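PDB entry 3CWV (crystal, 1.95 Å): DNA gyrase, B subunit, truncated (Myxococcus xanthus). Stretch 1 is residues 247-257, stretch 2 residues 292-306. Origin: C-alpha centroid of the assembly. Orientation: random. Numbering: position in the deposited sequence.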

# COMPACT_ATOMS: atom_id res chain seq x y z
N GLU A 247 24.30 -14.27 -2.24
CA GLU A 247 24.88 -15.40 -2.95
C GLU A 247 24.06 -16.68 -2.78
O GLU A 247 24.48 -17.62 -2.09
CB GLU A 247 26.36 -15.60 -2.63
CG GLU A 247 26.72 -15.60 -1.17
CD GLU A 247 27.93 -16.48 -0.89
OE1 GLU A 247 28.05 -16.99 0.25
OE2 GLU A 247 28.75 -16.66 -1.83
N ASP A 248 22.89 -16.68 -3.40
CA ASP A 248 22.05 -17.87 -3.50
C ASP A 248 21.31 -17.90 -4.84
O ASP A 248 21.53 -17.05 -5.71
CB ASP A 248 21.08 -17.98 -2.32
CG ASP A 248 20.32 -16.69 -2.03
OD1 ASP A 248 20.11 -16.39 -0.83
OD2 ASP A 248 19.94 -15.98 -2.98
N GLU A 249 20.44 -18.88 -5.01
CA GLU A 249 19.85 -19.14 -6.31
C GLU A 249 18.51 -18.42 -6.51
O GLU A 249 18.11 -18.13 -7.64
CB GLU A 249 19.67 -20.65 -6.51
CG GLU A 249 19.77 -21.12 -7.97
CD GLU A 249 21.16 -20.89 -8.57
OE1 GLU A 249 21.27 -20.86 -9.82
OE2 GLU A 249 22.14 -20.74 -7.80
N ASP A 250 17.85 -18.12 -5.39
CA ASP A 250 16.50 -17.60 -5.42
C ASP A 250 16.45 -16.15 -5.89
O ASP A 250 17.37 -15.39 -5.64
CB ASP A 250 15.87 -17.72 -4.03
CG ASP A 250 15.99 -19.12 -3.46
OD1 ASP A 250 15.81 -19.27 -2.24
OD2 ASP A 250 16.25 -20.07 -4.24
N SER A 251 15.37 -15.80 -6.58
CA SER A 251 15.16 -14.45 -7.10
C SER A 251 13.82 -13.97 -6.57
O SER A 251 12.87 -14.74 -6.51
CB SER A 251 15.14 -14.48 -8.62
OG SER A 251 15.37 -13.20 -9.18
N THR A 252 13.76 -12.70 -6.17
CA THR A 252 12.52 -12.10 -5.71
C THR A 252 12.32 -10.75 -6.40
O THR A 252 13.20 -9.89 -6.36
CB THR A 252 12.52 -11.95 -4.16
OG1 THR A 252 12.50 -13.26 -3.57
CG2 THR A 252 11.31 -11.16 -3.67
N LEU A 253 11.17 -10.57 -7.05
CA LEU A 253 10.84 -9.30 -7.69
C LEU A 253 9.42 -8.90 -7.27
O LEU A 253 8.45 -9.55 -7.67
CB LEU A 253 10.99 -9.40 -9.22
CG LEU A 253 10.82 -8.14 -10.09
CD1 LEU A 253 11.39 -6.92 -9.42
CD2 LEU A 253 11.46 -8.31 -11.45
N LEU A 254 9.32 -7.88 -6.43
CA LEU A 254 8.04 -7.38 -5.92
C LEU A 254 7.78 -6.01 -6.54
O LEU A 254 8.63 -5.13 -6.45
CB LEU A 254 8.11 -7.18 -4.41
CG LEU A 254 7.85 -8.29 -3.38
CD1 LEU A 254 7.86 -9.71 -3.93
CD2 LEU A 254 8.76 -8.12 -2.15
N SER A 255 6.63 -5.83 -7.18
CA SER A 255 6.34 -4.51 -7.78
C SER A 255 4.96 -4.05 -7.33
O SER A 255 4.08 -4.88 -7.05
CB SER A 255 6.43 -4.55 -9.29
OG SER A 255 5.61 -5.55 -9.83
N PHE A 256 4.80 -2.73 -7.23
CA PHE A 256 3.58 -2.13 -6.69
C PHE A 256 3.21 -0.90 -7.50
O PHE A 256 4.09 -0.23 -8.03
CB PHE A 256 3.80 -1.67 -5.24
CG PHE A 256 4.18 -2.78 -4.30
CD1 PHE A 256 3.21 -3.43 -3.56
CD2 PHE A 256 5.51 -3.20 -4.21
CE1 PHE A 256 3.56 -4.48 -2.70
CE2 PHE A 256 5.87 -4.25 -3.39
CZ PHE A 256 4.90 -4.88 -2.61
N ALA A 257 1.92 -0.60 -7.59
CA ALA A 257 1.47 0.71 -8.07
C ALA A 257 0.49 1.19 -7.03
O ALA A 257 -0.48 0.48 -6.69
CB ALA A 257 0.80 0.58 -9.41
N PRO A 292 20.73 -11.66 -20.03
CA PRO A 292 19.30 -11.90 -19.90
C PRO A 292 18.90 -11.68 -18.45
O PRO A 292 19.74 -11.83 -17.56
CB PRO A 292 19.15 -13.38 -20.28
CG PRO A 292 20.45 -13.98 -20.00
CD PRO A 292 21.46 -12.91 -20.31
N TRP A 293 17.65 -11.32 -18.22
CA TRP A 293 17.20 -10.96 -16.88
C TRP A 293 17.30 -12.14 -15.92
O TRP A 293 17.68 -11.95 -14.76
CB TRP A 293 15.78 -10.36 -16.88
CG TRP A 293 15.41 -9.97 -15.49
CD1 TRP A 293 14.52 -10.60 -14.67
CD2 TRP A 293 15.99 -8.91 -14.73
NE1 TRP A 293 14.49 -9.98 -13.45
CE2 TRP A 293 15.38 -8.94 -13.45
CE3 TRP A 293 16.96 -7.93 -15.00
CZ2 TRP A 293 15.70 -8.01 -12.45
CZ3 TRP A 293 17.27 -7.01 -14.00
CH2 TRP A 293 16.65 -7.07 -12.74
N ALA A 294 16.98 -13.34 -16.40
CA ALA A 294 17.08 -14.55 -15.60
C ALA A 294 18.47 -14.75 -14.98
O ALA A 294 18.58 -15.29 -13.88
CB ALA A 294 16.68 -15.76 -16.42
N ARG A 295 19.51 -14.34 -15.70
CA ARG A 295 20.88 -14.44 -15.21
C ARG A 295 21.19 -13.30 -14.25
O ARG A 295 21.62 -13.52 -13.12
CB ARG A 295 21.89 -14.46 -16.37
CG ARG A 295 22.13 -15.84 -16.98
N VAL A 296 20.95 -12.07 -14.71
CA VAL A 296 21.18 -10.87 -13.90
C VAL A 296 20.49 -10.98 -12.54
O VAL A 296 21.05 -10.56 -11.53
CB VAL A 296 20.73 -9.60 -14.64
CG1 VAL A 296 20.89 -8.36 -13.75
CG2 VAL A 296 21.52 -9.42 -15.91
N ALA A 297 19.29 -11.57 -12.52
CA ALA A 297 18.46 -11.62 -11.30
C ALA A 297 18.75 -12.77 -10.33
O ALA A 297 18.07 -12.89 -9.30
CB ALA A 297 16.97 -11.64 -11.69
N GLN A 298 19.72 -13.63 -10.66
CA GLN A 298 20.09 -14.72 -9.75
C GLN A 298 20.57 -14.14 -8.43
O GLN A 298 21.45 -13.30 -8.42
CB GLN A 298 21.15 -15.62 -10.37
CG GLN A 298 20.55 -16.69 -11.27
CD GLN A 298 21.52 -17.16 -12.35
OE1 GLN A 298 22.74 -16.95 -12.26
NE2 GLN A 298 20.97 -17.81 -13.38
N GLY A 299 19.95 -14.55 -7.33
CA GLY A 299 20.27 -14.00 -6.01
C GLY A 299 19.78 -12.58 -5.75
O GLY A 299 20.05 -12.02 -4.69
N LEU A 300 19.05 -12.00 -6.70
CA LEU A 300 18.49 -10.65 -6.55
C LEU A 300 17.14 -10.61 -5.83
O LEU A 300 16.20 -11.32 -6.20
CB LEU A 300 18.33 -9.96 -7.91
CG LEU A 300 17.76 -8.53 -7.92
CD1 LEU A 300 18.57 -7.60 -7.02
CD2 LEU A 300 17.67 -7.96 -9.32
N THR A 301 17.06 -9.77 -4.79
CA THR A 301 15.79 -9.35 -4.24
C THR A 301 15.62 -7.89 -4.70
O THR A 301 16.42 -7.02 -4.35
CB THR A 301 15.75 -9.46 -2.70
OG1 THR A 301 15.94 -10.82 -2.30
CG2 THR A 301 14.40 -8.96 -2.12
N ALA A 302 14.60 -7.65 -5.53
CA ALA A 302 14.35 -6.31 -6.08
C ALA A 302 12.90 -5.89 -5.81
O ALA A 302 11.97 -6.71 -5.86
CB ALA A 302 14.65 -6.29 -7.59
N ILE A 303 12.72 -4.62 -5.48
CA ILE A 303 11.40 -4.07 -5.22
C ILE A 303 11.27 -2.78 -6.04
O ILE A 303 12.17 -1.93 -6.00
CB ILE A 303 11.20 -3.74 -3.72
CG1 ILE A 303 11.51 -4.96 -2.84
CG2 ILE A 303 9.77 -3.22 -3.47
CD1 ILE A 303 11.65 -4.64 -1.37
N VAL A 304 10.16 -2.65 -6.77
CA VAL A 304 9.90 -1.48 -7.60
C VAL A 304 8.47 -0.97 -7.34
O VAL A 304 7.51 -1.68 -7.58
CB VAL A 304 10.03 -1.83 -9.12
CG1 VAL A 304 9.68 -0.59 -9.96
CG2 VAL A 304 11.44 -2.40 -9.47
N ALA A 305 8.32 0.25 -6.83
CA ALA A 305 7.02 0.79 -6.44
C ALA A 305 6.81 2.13 -7.13
O ALA A 305 7.65 3.03 -7.00
CB ALA A 305 6.94 0.99 -4.90
N VAL A 306 5.71 2.26 -7.86
CA VAL A 306 5.37 3.56 -8.45
C VAL A 306 4.13 4.07 -7.74
O VAL A 306 3.32 3.29 -7.26
CB VAL A 306 5.20 3.48 -10.00
CG1 VAL A 306 4.05 2.54 -10.38
CG2 VAL A 306 5.02 4.89 -10.62
O HOH W 1 13.49 -11.59 -11.30

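Strands 252-257 and 300-306 lie side by side as parallel neighbours in a sheet, their N-to-C directions only 6° apart, in a contact that buries 804 Å² counted over both stretches. Six backbone hydrogen bonds join them in the staggered parallel pattern, in which the even-numbered residues of the first strand use both their NH and their CO. Thr252 N donates to Leu300 O (2.8 Å) and Thr252 O accepts from Ala302 N (2.8 Å); Leu254 N donates to Ala302 O (3.0 Å) and Leu254 O accepts from Val304 N (2.9 Å); Phe256 N donates to Val304 O (2.9 Å), the most bent of the six at 149°, and Phe256 O accepts from Val306 N (3.0 Å). The carbonyls also receive CA-H contacts, the shortest from Ser255 CA to Val304 O (3.1 Å).

Leading into the second strand, a type II turn from Ala297 to Leu300 is closed by Leu300 N donating to Ala297 O (2.9 Å). That carbonyl also accepts from Ser251 OG (2.7 Å), so one oxygen serves both the turn and the neighbouring stretch. Ser251 OG in turn accepts from water 1 (3.3 Å), which accepts a hydrogen bond from Trp293 NE1 (2.9 Å). Gly299, at a positive phi of 73°, fits closely against the loop: its CA lies 3.3 Å from Asp248 O, and an ideal CB would come within 3.0 Å of that oxygen.

Side chains alternate between the sheet's faces. On one, Leu254 CD2 meets Ile303 CG1 (4.2 Å), while Ile303 CG2 approaches the Phe256 ring edge at CE2 (4.0 Å) and Phe256 CB packs on Ala305 CB (4.1 Å). On the other, Leu253 CD1 touches Ala302 CB (3.8 Å), its CD2 reaches Trp293 CZ2 (4.4 Å), and Ala257 CB meets Val306 CG1 (3.9 Å). Ser255 OG is satisfied elsewhere in the structure.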